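Glucosamine--fructose-6-phosphate aminotransferase [isomerizing] (Francisella tularensis subsp. tularensis, PDB 3TBF) probably catalyses the glutamine-dependent conversion of fructose 6-phosphate to glucosamine 6-phosphate, the C-terminal domain described here being the sugar-isomerising part. Local coordinates at residues Pro240-Gly245 / Ala257-Ser262; Val280-Asn285 / Ile342-Leu347. All coordinates share one frame; numbering follows the deposited sequence.

Interaction 1 (Pro240-Gly245 / Ala257-Ser262); sequences PIAIEG and AEAYPS
A259 meets A242 and I243 where the helix of a beta-alpha-beta crossover lies against the strand that completes it. The unit runs strand 229-234, helix 238-253, strand 256-261, and it belongs to the parallel sheet of a SIS domain, the sugar isomerase fold. Strand 256-261 is an outermost strand of this sheet within the chain, and it shows how small residues let a helix sit almost directly over the outermost strand: the CA atoms of I243 and A259 are only 4.9 Å apart.

The tight part is the methyl of A259, which points at the helix and presses on its backbone. Its CB lies 3.4 Å from the CA of I243 and 3.5 Å from the N of I243, while the carbonyl O of A242 is 3.7 Å from the same CB. A242 adds its own methyl, CB to CB 4.2 Å from A259, and this inner flank continues onto F232 of the neighbouring strand. No hydrogen bond links the two segments.

Even this packed patch is only partly buried, and looseness sets in at E258 and Y260, whose CB atoms point away from the helix. They face the dimer partner instead: E258 OE1 receives a weak hydrogen bond from Y260 OH at 2.7 Å and is also hydrogen-bonded to NE2 of H256 of the second subunit. The outer margin of the packed patch is one branch of I243: with chi1 at -69°, CG1 stands beside the backbone N and comes within 3.7 Å of A259 CB.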
ATOM      1  N   PRO A 240       5.620   7.397  -2.319  1.00 14.24           N
ATOM      2  CA  PRO A 240       6.563   6.281  -2.353  1.00 12.57           C
ATOM      3  C   PRO A 240       7.967   6.677  -1.940  1.00 12.47           C
ATOM      4  O   PRO A 240       8.746   5.838  -1.463  1.00 11.65           O
ATOM      5  CB  PRO A 240       6.544   5.828  -3.808  1.00 13.01           C
ATOM      6  CG  PRO A 240       5.346   6.407  -4.459  1.00 14.57           C
ATOM      7  CD  PRO A 240       4.867   7.566  -3.580  1.00 14.99           C
ATOM      8  N   ILE A 241       8.358   7.926  -2.179  1.00 13.07           N
ATOM      9  CA  ILE A 241       9.673   8.361  -1.734  1.00 12.22           C
ATOM     10  C   ILE A 241       9.704   8.375  -0.195  1.00 12.81           C
ATOM     11  O   ILE A 241      10.704   7.968   0.411  1.00 12.80           O
ATOM     12  CB  ILE A 241      10.019   9.737  -2.328  1.00 14.07           C
ATOM     13  CG1 ILE A 241      10.177   9.625  -3.864  1.00 15.82           C
ATOM     14  CG2 ILE A 241      11.278  10.417  -1.655  1.00  9.36           C
ATOM     15  CD1 ILE A 241      11.060   8.565  -4.325  1.00 11.64           C
ATOM     16  N   ALA A 242       8.612   8.822   0.436  1.00 12.69           N
ATOM     17  CA  ALA A 242       8.478   8.749   1.898  1.00 13.26           C
ATOM     18  C   ALA A 242       8.526   7.322   2.427  1.00 12.63           C
ATOM     19  O   ALA A 242       9.162   7.028   3.442  1.00 11.84           O
ATOM     20  CB  ALA A 242       7.173   9.467   2.374  1.00 13.49           C
ATOM     21  N   ILE A 243       7.834   6.428   1.743  1.00 13.70           N
ATOM     22  CA  ILE A 243       7.851   5.008   2.100  1.00 12.94           C
ATOM     23  C   ILE A 243       9.257   4.467   2.022  1.00 14.00           C
ATOM     24  O   ILE A 243       9.665   3.682   2.873  1.00 14.29           O
ATOM     25  CB  ILE A 243       7.038   4.198   1.126  1.00 14.02           C
ATOM     26  CG1 ILE A 243       5.551   4.503   1.264  1.00 13.69           C
ATOM     27  CG2 ILE A 243       7.264   2.680   1.337  1.00 13.02           C
ATOM     28  CD1 ILE A 243       4.753   3.688   0.291  1.00 16.99           C
ATOM     29  N   GLU A 244      10.024   4.886   1.011  1.00 13.75           N
ATOM     30  CA  GLU A 244      11.402   4.418   0.913  1.00 13.97           C
ATOM     31  C   GLU A 244      12.257   4.991   2.010  1.00 13.18           C
ATOM     32  O   GLU A 244      13.062   4.286   2.569  1.00 12.93           O
ATOM     33  CB  GLU A 244      12.027   4.779  -0.413  1.00 14.22           C
ATOM     34  CG  GLU A 244      13.479   4.411  -0.501  1.00 18.57           C
ATOM     35  CD  GLU A 244      13.758   2.932  -0.702  1.00 24.44           C
ATOM     36  OE1 GLU A 244      12.839   2.108  -0.599  1.00 31.98           O
ATOM     37  OE2 GLU A 244      14.934   2.572  -0.958  1.00 31.78           O
ATOM     38  N   GLY A 245      12.111   6.284   2.293  1.00 13.72           N
ATOM     39  CA  GLY A 245      12.765   6.858   3.470  1.00 13.59           C
ATOM     40  C   GLY A 245      12.481   6.096   4.768  1.00 13.79           C
ATOM     41  O   GLY A 245      13.382   5.838   5.557  1.00 13.06           O
ATOM     42  N   ALA A 257       9.625   3.234  11.879  1.00 18.05           N
ATOM     43  CA  ALA A 257       9.355   4.317  10.978  1.00 17.64           C
ATOM     44  C   ALA A 257       8.253   3.845  10.105  1.00 17.55           C
ATOM     45  O   ALA A 257       8.303   2.729   9.656  1.00 17.76           O
ATOM     46  CB  ALA A 257      10.579   4.611  10.139  1.00 17.90           C
ATOM     47  N   GLU A 258       7.263   4.698   9.862  1.00 17.94           N
ATOM     48  CA  GLU A 258       6.192   4.402   8.961  1.00 17.54           C
ATOM     49  C   GLU A 258       5.793   5.610   8.123  1.00 17.55           C
ATOM     50  O   GLU A 258       5.731   6.770   8.629  1.00 17.92           O
ATOM     51  CB  GLU A 258       4.979   3.962   9.779  1.00 18.25           C
ATOM     52  CG  GLU A 258       3.909   3.339   8.887  1.00 21.96           C
ATOM     53  CD  GLU A 258       2.674   2.919   9.649  1.00 25.08           C
ATOM     54  OE1 GLU A 258       2.634   3.262  10.858  1.00 29.45           O
ATOM     55  OE2 GLU A 258       1.756   2.299   9.036  1.00 23.49           O
ATOM     56  N   ALA A 259       5.462   5.328   6.859  1.00 17.21           N
ATOM     57  CA  ALA A 259       5.060   6.352   5.895  1.00 17.51           C
ATOM     58  C   ALA A 259       3.570   6.369   5.658  1.00 18.16           C
ATOM     59  O   ALA A 259       2.945   5.318   5.536  1.00 18.54           O
ATOM     60  CB  ALA A 259       5.772   6.171   4.578  1.00 15.97           C
ATOM     61  N   TYR A 260       3.033   7.574   5.542  1.00 20.44           N
ATOM     62  CA  TYR A 260       1.611   7.785   5.225  1.00 22.51           C
ATOM     63  C   TYR A 260       1.501   8.787   4.087  1.00 23.87           C
ATOM     64  O   TYR A 260       2.303   9.723   4.026  1.00 24.48           O
ATOM     65  CB  TYR A 260       0.894   8.324   6.436  1.00 22.51           C
ATOM     66  CG  TYR A 260       0.768   7.330   7.593  1.00 24.88           C
ATOM     67  CD1 TYR A 260      -0.328   6.457   7.684  1.00 29.34           C
ATOM     68  CD2 TYR A 260       1.703   7.319   8.629  1.00 25.50           C
ATOM     69  CE1 TYR A 260      -0.450   5.585   8.746  1.00 30.95           C
ATOM     70  CE2 TYR A 260       1.608   6.453   9.671  1.00 29.05           C
ATOM     71  CZ  TYR A 260       0.523   5.589   9.752  1.00 33.21           C
ATOM     72  OH  TYR A 260       0.430   4.738  10.856  1.00 39.10           O
ATOM     73  N   PRO A 261       0.555   8.572   3.152  1.00 26.20           N
ATOM     74  CA  PRO A 261       0.271   9.631   2.174  1.00 27.63           C
ATOM     75  C   PRO A 261      -0.299  10.774   2.966  1.00 30.11           C
ATOM     76  O   PRO A 261      -1.161  10.531   3.807  1.00 29.96           O
ATOM     77  CB  PRO A 261      -0.821   9.030   1.266  1.00 27.90           C
ATOM     78  CG  PRO A 261      -1.202   7.708   1.834  1.00 26.13           C
ATOM     79  CD  PRO A 261      -0.476   7.506   3.141  1.00 26.15           C
ATOM     80  N   SER A 262       0.186  11.987   2.750  1.00 31.93           N
ATOM     81  CA  SER A 262      -0.204  13.107   3.612  1.00 34.39           C
ATOM     82  C   SER A 262      -1.713  13.372   3.701  1.00 36.25           C
ATOM     83  O   SER A 262      -2.197  13.856   4.723  1.00 36.83           O
ATOM     84  CB  SER A 262       0.510  14.361   3.160  1.00 34.42           C
ATOM     85  OG  SER A 262       1.875  14.055   2.905  1.00 36.19           O
TER

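Interaction 2 (Val280-Asn285 / Ile342-Leu347); sequences VAVVPN and IPLQLL
Purely apolar helix-on-sheet packing joins V280 and V282 to L344 and L347, in the buried layer between a central strand and a long helix near the chain's C-terminal end. Four branched side chains make the whole contact, and no hydrogen bond crosses it. V280 straddles two leucines, using a different methyl for each. Its CG1 lies 4.0 Å from L344 CD2, the two side chains lying alongside with opposite headings. Its CG2 meets L347 CD2 tip to tip, also at 4.0 Å. L347 reaches this position because its CG stands anti to the backbone N (chi1 -175°), whereas CG of L344 lies beside its own N.

Strand 278-283 is the middle strand of the five-stranded parallel sheet in this SIS domain, an alpha-beta-alpha sandwich, and helix 335-355 helps cover one face of it, together with helix 238-253. The short segments run nearly antiparallel, at 163°, with their axes 10.5 Å apart at closest approach. That spacing leaves a layer filled by side chains, the nearest CA atoms, those of V280 and L344, being 8.8 Å apart.

L344 spans two residues of the strand that point the same way, V280 and V282: while CD2 faces V280, CD1 touches V282 CG2 at 4.0 Å, the two side chains at a slant to one another. F309 of the adjoining strand also touches L344, and I217 of helix 214-221 packs on L347.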
ATOM      1  N   VAL A 280       8.951  13.352   9.466  1.00 23.35           N
ATOM      2  CA  VAL A 280       9.859  13.706   8.381  1.00 22.00           C
ATOM      3  C   VAL A 280       9.044  13.828   7.095  1.00 21.40           C
ATOM      4  O   VAL A 280       8.284  12.918   6.727  1.00 20.96           O
ATOM      5  CB  VAL A 280      10.939  12.677   8.194  1.00 21.11           C
ATOM      6  CG1 VAL A 280      11.811  13.114   7.084  1.00 21.02           C
ATOM      7  CG2 VAL A 280      11.763  12.488   9.475  1.00 19.50           C
ATOM      8  N   ALA A 281       9.129  14.963   6.442  1.00 20.28           N
ATOM      9  CA  ALA A 281       8.324  15.155   5.262  1.00 20.01           C
ATOM     10  C   ALA A 281       9.131  15.797   4.155  1.00 19.95           C
ATOM     11  O   ALA A 281      10.084  16.542   4.380  1.00 21.05           O
ATOM     12  CB  ALA A 281       7.051  16.002   5.591  1.00 20.72           C
ATOM     13  N   VAL A 282       8.676  15.537   2.953  1.00 20.17           N
ATOM     14  CA  VAL A 282       9.261  16.011   1.735  1.00 20.86           C
ATOM     15  C   VAL A 282       8.221  16.958   1.147  1.00 22.59           C
ATOM     16  O   VAL A 282       7.085  16.577   0.920  1.00 21.16           O
ATOM     17  CB  VAL A 282       9.507  14.816   0.794  1.00 21.75           C
ATOM     18  CG1 VAL A 282       9.736  15.272  -0.640  1.00 22.86           C
ATOM     19  CG2 VAL A 282      10.725  13.911   1.319  1.00 20.31           C
ATOM     20  N   VAL A 283       8.619  18.222   0.934  1.00 24.77           N
ATOM     21  CA  VAL A 283       7.727  19.272   0.463  1.00 25.29           C
ATOM     22  C   VAL A 283       8.225  19.856  -0.861  1.00 25.49           C
ATOM     23  O   VAL A 283       9.030  20.788  -0.892  1.00 26.53           O
ATOM     24  CB  VAL A 283       7.632  20.364   1.527  1.00 26.70           C
ATOM     25  CG1 VAL A 283       6.584  21.374   1.143  1.00 28.48           C
ATOM     26  CG2 VAL A 283       7.312  19.754   2.901  1.00 26.46           C
ATOM     27  N   PRO A 284       7.769  19.304  -1.975  1.00 25.44           N
ATOM     28  CA  PRO A 284       8.245  19.689  -3.278  1.00 25.77           C
ATOM     29  C   PRO A 284       7.558  20.916  -3.909  1.00 28.34           C
ATOM     30  O   PRO A 284       6.534  21.435  -3.430  1.00 28.21           O
ATOM     31  CB  PRO A 284       7.897  18.471  -4.117  1.00 25.62           C
ATOM     32  CG  PRO A 284       6.588  18.031  -3.557  1.00 24.49           C
ATOM     33  CD  PRO A 284       6.735  18.253  -2.069  1.00 25.52           C
ATOM     34  N   ASN A 285       8.110  21.341  -5.034  1.00 30.89           N
ATOM     35  CA  ASN A 285       7.581  22.470  -5.796  1.00 33.60           C
ATOM     36  C   ASN A 285       6.604  22.005  -6.858  1.00 35.11           C
ATOM     37  O   ASN A 285       6.974  21.854  -8.027  1.00 36.22           O
ATOM     38  CB  ASN A 285       8.729  23.210  -6.492  1.00 33.59           C
ATOM     39  CG  ASN A 285       8.253  24.420  -7.275  1.00 34.13           C
ATOM     40  OD1 ASN A 285       7.320  25.116  -6.867  1.00 34.11           O
ATOM     41  ND2 ASN A 285       8.895  24.672  -8.401  1.00 34.73           N
ATOM     42  N   ILE A 342      17.918  11.445  -1.431  1.00 15.28           N
ATOM     43  CA  ILE A 342      19.239  11.509  -0.880  1.00 15.47           C
ATOM     44  C   ILE A 342      19.275  11.911   0.617  1.00 15.87           C
ATOM     45  O   ILE A 342      19.941  11.269   1.404  1.00 15.78           O
ATOM     46  CB  ILE A 342      20.108  12.446  -1.702  1.00 16.87           C
ATOM     47  CG1 ILE A 342      20.150  12.076  -3.215  1.00 19.86           C
ATOM     48  CG2 ILE A 342      21.495  12.496  -1.149  1.00 15.48           C
ATOM     49  CD1 ILE A 342      20.398  10.622  -3.631  1.00 18.17           C
ATOM     50  N   PRO A 343      18.587  12.987   0.999  1.00 16.18           N
ATOM     51  CA  PRO A 343      18.557  13.399   2.363  1.00 16.41           C
ATOM     52  C   PRO A 343      18.012  12.315   3.256  1.00 16.40           C
ATOM     53  O   PRO A 343      18.419  12.206   4.412  1.00 16.59           O
ATOM     54  CB  PRO A 343      17.545  14.590   2.368  1.00 17.60           C
ATOM     55  CG  PRO A 343      17.339  15.014   0.981  1.00 17.38           C
ATOM     56  CD  PRO A 343      18.019  14.024   0.092  1.00 18.31           C
ATOM     57  N   LEU A 344      17.050  11.548   2.746  1.00 16.00           N
ATOM     58  CA  LEU A 344      16.433  10.547   3.535  1.00 14.63           C
ATOM     59  C   LEU A 344      17.435   9.415   3.715  1.00 14.10           C
ATOM     60  O   LEU A 344      17.487   8.772   4.764  1.00 13.94           O
ATOM     61  CB  LEU A 344      15.150  10.108   2.860  1.00 15.15           C
ATOM     62  CG  LEU A 344      14.093  11.197   2.574  1.00 16.05           C
ATOM     63  CD1 LEU A 344      12.762  10.583   2.060  1.00 13.81           C
ATOM     64  CD2 LEU A 344      13.830  12.035   3.827  1.00 14.78           C
ATOM     65  N   GLN A 345      18.280   9.170   2.725  1.00 14.08           N
ATOM     66  CA  GLN A 345      19.284   8.105   2.893  1.00 13.43           C
ATOM     67  C   GLN A 345      20.285   8.570   3.910  1.00 13.98           C
ATOM     68  O   GLN A 345      20.710   7.784   4.735  1.00 15.16           O
ATOM     69  CB  GLN A 345      20.019   7.772   1.616  1.00 13.01           C
ATOM     70  CG  GLN A 345      19.151   7.406   0.490  1.00 15.61           C
ATOM     71  CD  GLN A 345      19.877   7.415  -0.832  1.00 18.25           C
ATOM     72  OE1 GLN A 345      20.739   8.269  -1.102  1.00 17.62           O
ATOM     73  NE2 GLN A 345      19.556   6.429  -1.665  1.00 16.83           N
ATOM     74  N   LEU A 346      20.676   9.840   3.841  1.00 13.55           N
ATOM     75  CA  LEU A 346      21.669  10.377   4.767  1.00 14.85           C
ATOM     76  C   LEU A 346      21.133  10.388   6.199  1.00 16.00           C
ATOM     77  O   LEU A 346      21.848  10.103   7.159  1.00 17.57           O
ATOM     78  CB  LEU A 346      22.095  11.765   4.342  1.00 14.10           C
ATOM     79  CG  LEU A 346      23.039  11.870   3.126  1.00 14.79           C
ATOM     80  CD1 LEU A 346      23.378  13.336   2.747  1.00 14.81           C
ATOM     81  CD2 LEU A 346      24.327  11.166   3.359  1.00 14.18           C
ATOM     82  N   LEU A 347      19.854  10.647   6.333  1.00 16.23           N
ATOM     83  CA  LEU A 347      19.226  10.658   7.615  1.00 16.70           C
ATOM     84  C   LEU A 347      19.330   9.308   8.213  1.00 18.00           C
ATOM     85  O   LEU A 347      19.639   9.164   9.402  1.00 20.07           O
ATOM     86  CB  LEU A 347      17.765  11.041   7.491  1.00 16.11           C
ATOM     87  CG  LEU A 347      17.010  11.191   8.849  1.00 19.55           C
ATOM     88  CD1 LEU A 347      17.684  12.190   9.816  1.00 17.39           C
ATOM     89  CD2 LEU A 347      15.538  11.544   8.640  1.00 13.40           C
TER

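Followed from the N terminus, interaction 1 comes first and closes a short loop, with 11 residues between helix segment 240-245 and strand segment 257-262. The chain then enters strand 278-283, where interaction 2 opens; it closes on helix 335-355 after 56 intervening residues. The two are therefore in series, neither nested nor crossed. Both reach one parallel sheet, interaction 1 at 256-261, one of its two outer strands within the chain, and interaction 2 at its middle strand, with 229-234 between them. Their centres are 10 Å apart, and the helices meet directly: L344 CD1 lies 3.7 Å from I241 O and 4.0 Å from G245 CA, so helix 238-253 packs beside helix 335-355.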